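Local structure of dermonecrotic toxin (Pasteurella multocida, 2EBF) at residues E97-I102 / E120-L125; Q143-G148 / S185-G190; Q180-S185 / S320-L325. The protein acts as a mitogenic toxin that induces bone resorption and is associated with severe atrophic rhinitis in pigs, this chain being its C-terminal region. All blocks are in the same frame, centred on the assembly; numbering follows the deposited sequence.

From the N terminus, contact 1 comes first: after helix 88-108 the chain reverses through a short connection, and helix 115-129 runs back alongside it to form a helical hairpin in the membrane localization domain. Contact 2 opens only after that hairpin has closed. It joins the loop after helix 135-143 to the loop after helix 171-180, enclosing helices 151-164 and 171-180. Contact 3 starts inside this second closure, shares Ser185 with it and ends far along the chain on helix 312-333, so contacts 2 and 3 cross. Contact 2 touches both of the others and links the helices of contact 1 to the C2 family region.

Contact 1 of 3, residues E97-I102 / E120-L125; sequences ELMELI and ELRTQL
Leu98, Met99 and Ile102 of helix 88-108 pack on Leu121, Arg122 and Leu125 of helix 115-129 in a buried, nearly antiparallel helix-helix contact within the membrane localization domain. The segment axes approach to 9.8 Å, with 153° between their N-to-C directions. Leucine side chains interlock between the axes: Leu98 CD1 meets Leu125 CD1 at 3.7 Å and also reaches Leu121 CD2 at 4.1 Å, its side chain lying about perpendicular to both partners. Met99, unbranched and extended beyond CG, slides past Leu125 in the opposite direction, and its terminal methyl CE comes 3.7 Å from Leu125 CB. Ile102 sets CG2 4.1 Å from Arg122 CD, and this same methyl lies over one face of the guanidinium. Arg122 thus serves two ends: its methylene stem continues the apolar seam, while a bend at chi3 (54°) turns the charged tip to salt bridges with Asp103 and Glu106 of the opposing helix. Around the pair, helix 70-84 packs alongside, its Ile75 and Ile82 touching Leu98, while Phe118 and Leu129 of helix 115-129 extend the seam beside Ile102 and Met99.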
# COMPACT_ATOMS: atom_id res chain seq x y z
N GLU A 97 -8.14 -8.35 -17.03
CA GLU A 97 -9.41 -7.81 -17.52
C GLU A 97 -10.09 -8.76 -18.51
O GLU A 97 -11.31 -8.99 -18.42
CB GLU A 97 -9.20 -6.42 -18.15
CG GLU A 97 -8.83 -5.32 -17.13
CD GLU A 97 -8.46 -3.98 -17.78
OE1 GLU A 97 -8.52 -3.88 -19.02
OE2 GLU A 97 -8.12 -3.03 -17.06
N LEU A 98 -9.31 -9.32 -19.43
CA LEU A 98 -9.85 -10.29 -20.40
C LEU A 98 -10.38 -11.53 -19.70
O LEU A 98 -11.43 -12.06 -20.09
CB LEU A 98 -8.78 -10.72 -21.41
CG LEU A 98 -9.21 -10.96 -22.87
CD1 LEU A 98 -8.24 -11.83 -23.65
CD2 LEU A 98 -10.68 -11.40 -23.09
N MET A 99 -9.65 -12.00 -18.70
CA MET A 99 -10.12 -13.13 -17.90
C MET A 99 -11.52 -12.82 -17.34
O MET A 99 -12.42 -13.65 -17.47
CB MET A 99 -9.16 -13.45 -16.76
CG MET A 99 -7.81 -14.06 -17.17
SD MET A 99 -6.88 -14.34 -15.65
CE MET A 99 -5.27 -14.70 -16.31
N GLU A 100 -11.70 -11.63 -16.75
CA GLU A 100 -13.02 -11.25 -16.23
C GLU A 100 -14.10 -11.24 -17.32
O GLU A 100 -15.19 -11.78 -17.11
CB GLU A 100 -13.02 -9.94 -15.44
CG GLU A 100 -14.44 -9.58 -14.92
CD GLU A 100 -14.53 -8.33 -14.07
OE1 GLU A 100 -13.51 -7.86 -13.53
OE2 GLU A 100 -15.66 -7.81 -13.92
N LEU A 101 -13.80 -10.66 -18.49
CA LEU A 101 -14.75 -10.66 -19.60
C LEU A 101 -15.23 -12.07 -19.95
O LEU A 101 -16.41 -12.28 -20.21
CB LEU A 101 -14.15 -9.99 -20.85
CG LEU A 101 -13.76 -8.52 -20.75
CD1 LEU A 101 -13.40 -7.98 -22.11
CD2 LEU A 101 -14.88 -7.70 -20.13
N ILE A 102 -14.30 -13.00 -19.96
CA ILE A 102 -14.61 -14.37 -20.22
C ILE A 102 -15.44 -15.01 -19.11
O ILE A 102 -16.39 -15.65 -19.38
CB ILE A 102 -13.36 -15.17 -20.53
CG1 ILE A 102 -12.70 -14.63 -21.79
CG2 ILE A 102 -13.65 -16.58 -20.66
CD1 ILE A 102 -11.37 -15.16 -22.03
N GLU A 120 -10.35 -22.00 -23.47
CA GLU A 120 -8.96 -22.28 -23.84
C GLU A 120 -8.13 -21.00 -23.75
O GLU A 120 -7.03 -21.01 -23.20
CB GLU A 120 -8.87 -22.89 -25.24
CG GLU A 120 -7.46 -22.82 -25.86
CD GLU A 120 -6.41 -23.65 -25.12
OE1 GLU A 120 -5.18 -23.49 -25.40
OE2 GLU A 120 -6.81 -24.47 -24.26
N LEU A 121 -8.68 -19.91 -24.27
CA LEU A 121 -8.02 -18.61 -24.18
C LEU A 121 -7.79 -18.18 -22.73
O LEU A 121 -6.72 -17.68 -22.39
CB LEU A 121 -8.84 -17.55 -24.92
CG LEU A 121 -8.33 -16.10 -24.89
CD1 LEU A 121 -6.90 -15.96 -25.41
CD2 LEU A 121 -9.27 -15.20 -25.67
N ARG A 122 -8.79 -18.37 -21.88
CA ARG A 122 -8.66 -18.03 -20.46
C ARG A 122 -7.53 -18.83 -19.81
O ARG A 122 -6.74 -18.27 -19.04
CB ARG A 122 -9.98 -18.25 -19.72
CG ARG A 122 -9.95 -17.77 -18.27
CD ARG A 122 -11.32 -17.86 -17.60
NE ARG A 122 -11.90 -19.19 -17.71
CZ ARG A 122 -13.18 -19.48 -17.48
NH1 ARG A 122 -14.02 -18.52 -17.12
NH2 ARG A 122 -13.62 -20.72 -17.61
N THR A 123 -7.45 -20.12 -20.11
CA THR A 123 -6.37 -20.96 -19.57
C THR A 123 -5.00 -20.46 -20.07
O THR A 123 -4.03 -20.43 -19.32
CB THR A 123 -6.60 -22.44 -19.92
OG1 THR A 123 -7.86 -22.85 -19.38
CG2 THR A 123 -5.51 -23.32 -19.33
N GLN A 124 -4.93 -20.04 -21.34
CA GLN A 124 -3.69 -19.47 -21.90
C GLN A 124 -3.22 -18.25 -21.12
O GLN A 124 -2.01 -18.08 -20.89
CB GLN A 124 -3.85 -19.08 -23.37
CG GLN A 124 -4.02 -20.26 -24.31
CD GLN A 124 -4.41 -19.85 -25.72
OE1 GLN A 124 -4.55 -20.72 -26.60
NE2 GLN A 124 -4.59 -18.55 -25.95
N LEU A 125 -4.16 -17.39 -20.77
CA LEU A 125 -3.85 -16.17 -20.03
C LEU A 125 -3.37 -16.53 -18.64
O LEU A 125 -2.41 -15.96 -18.14
CB LEU A 125 -5.07 -15.25 -19.94
CG LEU A 125 -5.63 -14.71 -21.28
CD1 LEU A 125 -7.06 -14.24 -21.07
CD2 LEU A 125 -4.75 -13.60 -21.81

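Contact 2 of 3, residues Q143-G148 / S185-G190; sequences QIPNKG and SAPFRG. With GLC (alpha-D-glucopyranose), chain B; GLC (alpha-D-glucopyranose), chain C; GLC (alpha-D-glucopyranose), chain D.
Asn146 reaches across to the 185-190 loop with both ends of its amide. ND2 donates to Ala186 O at 2.8 Å, with the acceptor almost in the amide plane, and OD1 accepts from Phe188 N at 3.0 Å in a bond of 164°, the donor tilted somewhat from the carbonyl plane. One side chain therefore satisfies two backbone groups two residues apart, and the pair of bonds fixes the rotation of the amide. Its chi1 of -33° is displaced from a staggered value, and the backbone lies in the left-handed region, which asparagine tolerates better than most residues. Beside it, Pro145 rests its ring on the other loop, CG 4.0 Å from Pro187 CG and 3.3 Å from Ser185 O; rigid prolines suit loops lacking regular bonding.

With CG anti to the backbone N (chi1 179°) the Phe188 side chain leads away from Asn146, and its ring plane is nearly perpendicular to the amide; CB stays beside Asn146 OD1. Gly190 N lies over one ring face, and at the edge CD1 is 3.2 Å from O5 of the chain C glucose. That sugar is joined through its O1 to C1 of the chain B glucose, an anomeric-to-anomeric link as in trehalose; O6 of the chain B glucose donates to Arg189 O at 2.7 Å. Arg189, bent at chi2, folds back to bond Phe188 O through NH1. Separately, Lys147 gives NZ to O5 of the chain D glucose at 3.0 Å and also pairs with Asp103.

Helix 88-108 holds Gly148 N through Glu100, Ile144 packs on helix 171-180, Gln307 of helix 305-309 touches Pro187 and shares a backbone hydrogen bond with Arg189, and from helix 312-333 Arg312 makes a cation-pi contact and Phe315 an edge-to-face (T-shaped) one with the Phe188 ring.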
# COMPACT_ATOMS: atom_id res chain seq x y z
N GLN A 143 -9.05 -16.30 -6.96
CA GLN A 143 -10.29 -16.54 -6.20
C GLN A 143 -11.01 -15.21 -5.88
O GLN A 143 -12.22 -15.21 -5.63
CB GLN A 143 -10.03 -17.38 -4.94
CG GLN A 143 -9.98 -18.88 -5.24
CD GLN A 143 -9.63 -19.78 -4.06
OE1 GLN A 143 -9.83 -20.99 -4.14
NE2 GLN A 143 -9.09 -19.21 -2.97
N ILE A 144 -10.27 -14.10 -5.86
CA ILE A 144 -10.89 -12.78 -5.66
C ILE A 144 -11.81 -12.46 -6.85
O ILE A 144 -11.38 -12.51 -7.99
CB ILE A 144 -9.82 -11.66 -5.48
CG1 ILE A 144 -8.84 -12.03 -4.36
CG2 ILE A 144 -10.49 -10.30 -5.18
CD1 ILE A 144 -7.56 -11.18 -4.34
N PRO A 145 -13.09 -12.12 -6.58
CA PRO A 145 -14.04 -11.80 -7.65
C PRO A 145 -13.58 -10.58 -8.44
O PRO A 145 -12.79 -9.80 -7.93
CB PRO A 145 -15.34 -11.49 -6.89
CG PRO A 145 -15.17 -12.18 -5.55
CD PRO A 145 -13.72 -12.03 -5.24
N ASN A 146 -14.08 -10.43 -9.67
CA ASN A 146 -13.77 -9.28 -10.55
C ASN A 146 -12.27 -9.21 -10.87
O ASN A 146 -11.56 -8.31 -10.40
CB ASN A 146 -14.23 -7.95 -9.96
CG ASN A 146 -15.50 -8.08 -9.12
OD1 ASN A 146 -16.53 -8.57 -9.57
ND2 ASN A 146 -15.41 -7.62 -7.88
N LYS A 147 -11.81 -10.17 -11.66
CA LYS A 147 -10.39 -10.26 -12.02
C LYS A 147 -9.86 -9.03 -12.70
O LYS A 147 -8.65 -8.80 -12.70
CB LYS A 147 -10.15 -11.47 -12.90
CG LYS A 147 -10.44 -12.79 -12.22
CD LYS A 147 -10.14 -13.95 -13.14
CE LYS A 147 -10.35 -15.30 -12.43
NZ LYS A 147 -11.77 -15.50 -12.05
N GLY A 148 -10.75 -8.23 -13.29
CA GLY A 148 -10.36 -6.97 -13.92
C GLY A 148 -10.61 -5.73 -13.09
O GLY A 148 -10.63 -4.64 -13.62
N SER A 185 -13.57 -7.66 -2.25
CA SER A 185 -13.95 -9.07 -2.27
C SER A 185 -15.38 -9.33 -2.77
O SER A 185 -15.81 -10.48 -2.82
CB SER A 185 -13.79 -9.69 -0.88
OG SER A 185 -14.77 -9.18 0.02
N ALA A 186 -16.11 -8.27 -3.10
CA ALA A 186 -17.51 -8.41 -3.48
C ALA A 186 -17.68 -8.57 -4.99
O ALA A 186 -17.19 -7.75 -5.76
CB ALA A 186 -18.31 -7.19 -2.98
N PRO A 187 -18.39 -9.64 -5.42
CA PRO A 187 -18.76 -9.73 -6.84
C PRO A 187 -19.55 -8.49 -7.24
O PRO A 187 -20.54 -8.16 -6.59
CB PRO A 187 -19.65 -10.98 -6.90
CG PRO A 187 -19.19 -11.81 -5.70
CD PRO A 187 -18.87 -10.79 -4.64
N PHE A 188 -19.09 -7.79 -8.27
CA PHE A 188 -19.64 -6.49 -8.63
C PHE A 188 -21.06 -6.62 -9.17
O PHE A 188 -21.32 -7.45 -10.04
CB PHE A 188 -18.74 -5.81 -9.66
CG PHE A 188 -19.24 -4.45 -10.11
CD1 PHE A 188 -19.84 -4.31 -11.36
CD2 PHE A 188 -19.11 -3.34 -9.29
CE1 PHE A 188 -20.31 -3.07 -11.79
CE2 PHE A 188 -19.57 -2.08 -9.72
CZ PHE A 188 -20.17 -1.95 -10.97
N ARG A 189 -21.97 -5.80 -8.65
CA ARG A 189 -23.37 -5.86 -9.07
C ARG A 189 -23.92 -4.47 -9.35
O ARG A 189 -25.13 -4.27 -9.42
CB ARG A 189 -24.23 -6.55 -7.99
CG ARG A 189 -23.83 -8.00 -7.68
CD ARG A 189 -24.42 -8.97 -8.68
NE ARG A 189 -24.03 -10.36 -8.40
CZ ARG A 189 -22.96 -10.98 -8.91
NH1 ARG A 189 -22.13 -10.34 -9.72
NH2 ARG A 189 -22.72 -12.24 -8.59
N GLY A 190 -23.03 -3.50 -9.51
CA GLY A 190 -23.42 -2.10 -9.68
C GLY A 190 -23.65 -1.70 -11.12
O GLY A 190 -24.04 -2.53 -11.95
C1 GLC B . -23.34 -7.40 -12.64
C2 GLC B . -23.39 -8.92 -12.80
C3 GLC B . -24.73 -9.36 -13.38
C4 GLC B . -25.89 -8.82 -12.53
C5 GLC B . -25.77 -7.32 -12.27
C6 GLC B . -26.75 -6.91 -11.18
O2 GLC B . -22.31 -9.36 -13.64
O3 GLC B . -24.78 -10.79 -13.43
O4 GLC B . -27.14 -9.07 -13.20
O5 GLC B . -24.45 -6.95 -11.85
O6 GLC B . -26.80 -5.48 -11.11
C1 GLC C . -22.82 -5.43 -13.88
C2 GLC C . -23.36 -4.66 -15.09
C3 GLC C . -22.78 -5.22 -16.39
C4 GLC C . -21.25 -5.25 -16.34
C5 GLC C . -20.73 -5.94 -15.07
C6 GLC C . -19.21 -5.79 -14.90
O1 GLC C . -23.32 -6.77 -13.92
O2 GLC C . -24.80 -4.69 -15.13
O3 GLC C . -23.20 -4.41 -17.49
O4 GLC C . -20.74 -5.87 -17.52
O5 GLC C . -21.38 -5.44 -13.89
O6 GLC C . -18.84 -4.43 -14.62
C1 GLC D . -12.62 -18.41 -9.70
C2 GLC D . -13.57 -18.38 -8.50
C3 GLC D . -14.86 -19.13 -8.86
C4 GLC D . -15.51 -18.54 -10.11
C5 GLC D . -14.50 -18.45 -11.26
C6 GLC D . -15.05 -17.63 -12.42
O1 GLC D . -12.26 -19.77 -9.95
O2 GLC D . -12.93 -18.98 -7.37
O3 GLC D . -15.81 -19.11 -7.79
O4 GLC D . -16.64 -19.34 -10.50
O5 GLC D . -13.27 -17.82 -10.84
O6 GLC D . -15.29 -16.29 -11.96

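Contact 3 of 3, residues Q180-S185 / S320-L325; sequences QDTVIS and SDRLSL
Bends at chi2 (-111°) and chi3 curl Arg322 so that its NE and NH2 edge faces Asp181, whose carboxylate is carried toward it with CG opposite the backbone N (chi1 -176°). The grip is side-on and falls mainly on one oxygen: OD2 accepts from NE at 3.1 Å and from NH2 at 2.9 Å, both on its syn side, with the two flat groups 62° apart. A weak bond also runs from NH2 to OD1.

OD1 has other work. It takes Ile184 N at 2.8 Å in a nearly straight bond, and Val183 N at 2.9 Å from above the carboxylate plane. Aspartate suits this place because its short stem lets one carboxylate organise its own turn and bridge to an arginine, whose charge is shared with Asp464. Such bonding would probably favour the charged form of both partners in this buried setting. Ser185 OG and Ser185 N reach Asp181 O from opposite faces of its plane, so this carbonyl oxygen accepts two bonds within the turn. A water links Arg322 NH2 with Thr182 OG1, and NH1 forms the salt bridge with Asp464.

Apolar groups flank the charges. Val183 CG2 lies 3.4 Å from Arg322 NH2, while Ile184 CD1 packs 4.0 Å from Leu323 CG, joining the loop to helix 312-333 by apolar contact, with Phe177 of helix 171-180 touching both residues.

Taken together, this is an Asx turn and Asx motif immediately after helix 171-180, locked by an arginine salt bridge to helix 312-333 within the C2 family region.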
# COMPACT_ATOMS: atom_id res chain seq x y z
N GLN A 180 -10.97 -9.74 2.87
CA GLN A 180 -11.91 -9.28 3.88
C GLN A 180 -12.59 -7.96 3.50
O GLN A 180 -13.65 -7.64 4.02
CB GLN A 180 -11.24 -9.18 5.27
CG GLN A 180 -10.12 -8.13 5.39
CD GLN A 180 -10.64 -6.71 5.56
OE1 GLN A 180 -11.53 -6.46 6.38
NE2 GLN A 180 -10.08 -5.78 4.78
N ASP A 181 -11.98 -7.20 2.60
CA ASP A 181 -12.51 -5.88 2.25
C ASP A 181 -13.90 -5.95 1.59
O ASP A 181 -14.10 -6.69 0.63
CB ASP A 181 -11.51 -5.14 1.37
CG ASP A 181 -11.94 -3.73 1.06
OD1 ASP A 181 -12.71 -3.57 0.10
OD2 ASP A 181 -11.51 -2.79 1.76
N THR A 182 -14.86 -5.19 2.12
CA THR A 182 -16.25 -5.28 1.64
C THR A 182 -16.46 -4.81 0.20
O THR A 182 -17.52 -5.07 -0.39
CB THR A 182 -17.25 -4.55 2.57
OG1 THR A 182 -17.01 -3.13 2.54
CG2 THR A 182 -17.15 -5.07 4.00
N VAL A 183 -15.47 -4.13 -0.37
CA VAL A 183 -15.53 -3.70 -1.76
C VAL A 183 -14.74 -4.68 -2.63
O VAL A 183 -15.31 -5.31 -3.53
CB VAL A 183 -15.03 -2.25 -1.94
CG1 VAL A 183 -14.91 -1.89 -3.42
CG2 VAL A 183 -15.96 -1.28 -1.20
N ILE A 184 -13.45 -4.84 -2.34
CA ILE A 184 -12.56 -5.64 -3.18
C ILE A 184 -13.06 -7.08 -3.33
O ILE A 184 -12.98 -7.66 -4.42
CB ILE A 184 -11.10 -5.66 -2.64
CG1 ILE A 184 -10.56 -4.24 -2.44
CG2 ILE A 184 -10.18 -6.46 -3.58
CD1 ILE A 184 -9.25 -4.18 -1.64
N SER A 185 -13.57 -7.66 -2.25
CA SER A 185 -13.95 -9.07 -2.27
C SER A 185 -15.38 -9.33 -2.77
O SER A 185 -15.81 -10.48 -2.82
CB SER A 185 -13.79 -9.69 -0.88
OG SER A 185 -14.77 -9.18 0.02
N SER A 320 -8.18 -0.16 -6.35
CA SER A 320 -6.76 0.10 -6.54
C SER A 320 -6.19 1.15 -5.58
O SER A 320 -5.06 1.03 -5.14
CB SER A 320 -6.46 0.44 -8.00
OG SER A 320 -7.11 1.62 -8.38
N ASP A 321 -6.99 2.17 -5.25
CA ASP A 321 -6.58 3.13 -4.22
C ASP A 321 -6.41 2.48 -2.85
O ASP A 321 -5.44 2.76 -2.15
CB ASP A 321 -7.58 4.29 -4.11
CG ASP A 321 -7.47 5.25 -5.28
OD1 ASP A 321 -6.59 5.06 -6.14
OD2 ASP A 321 -8.28 6.21 -5.35
N ARG A 322 -7.35 1.62 -2.47
CA ARG A 322 -7.29 0.96 -1.16
C ARG A 322 -6.07 0.05 -1.06
O ARG A 322 -5.39 0.03 -0.03
CB ARG A 322 -8.55 0.14 -0.89
CG ARG A 322 -9.83 0.96 -0.90
CD ARG A 322 -10.47 1.11 0.44
NE ARG A 322 -11.45 0.07 0.70
CZ ARG A 322 -12.76 0.25 0.90
NH1 ARG A 322 -13.33 1.45 0.86
NH2 ARG A 322 -13.51 -0.81 1.13
N LEU A 323 -5.77 -0.68 -2.12
CA LEU A 323 -4.58 -1.54 -2.08
C LEU A 323 -3.30 -0.74 -1.98
O LEU A 323 -2.40 -1.09 -1.22
CB LEU A 323 -4.55 -2.48 -3.29
CG LEU A 323 -5.61 -3.58 -3.21
CD1 LEU A 323 -5.89 -4.11 -4.59
CD2 LEU A 323 -5.15 -4.69 -2.23
N SER A 324 -3.21 0.34 -2.75
CA SER A 324 -2.05 1.22 -2.69
C SER A 324 -1.92 1.88 -1.32
O SER A 324 -0.81 2.05 -0.84
CB SER A 324 -2.13 2.32 -3.76
OG SER A 324 -2.17 1.74 -5.06
N LEU A 325 -3.02 2.30 -0.72
CA LEU A 325 -2.94 2.95 0.59
C LEU A 325 -2.55 1.98 1.69
O LEU A 325 -1.74 2.32 2.56
CB LEU A 325 -4.25 3.67 0.95
CG LEU A 325 -4.58 4.90 0.08
CD1 LEU A 325 -5.97 5.43 0.41
CD2 LEU A 325 -3.53 6.00 0.25
O HOH W 1 -15.59 -0.80 2.97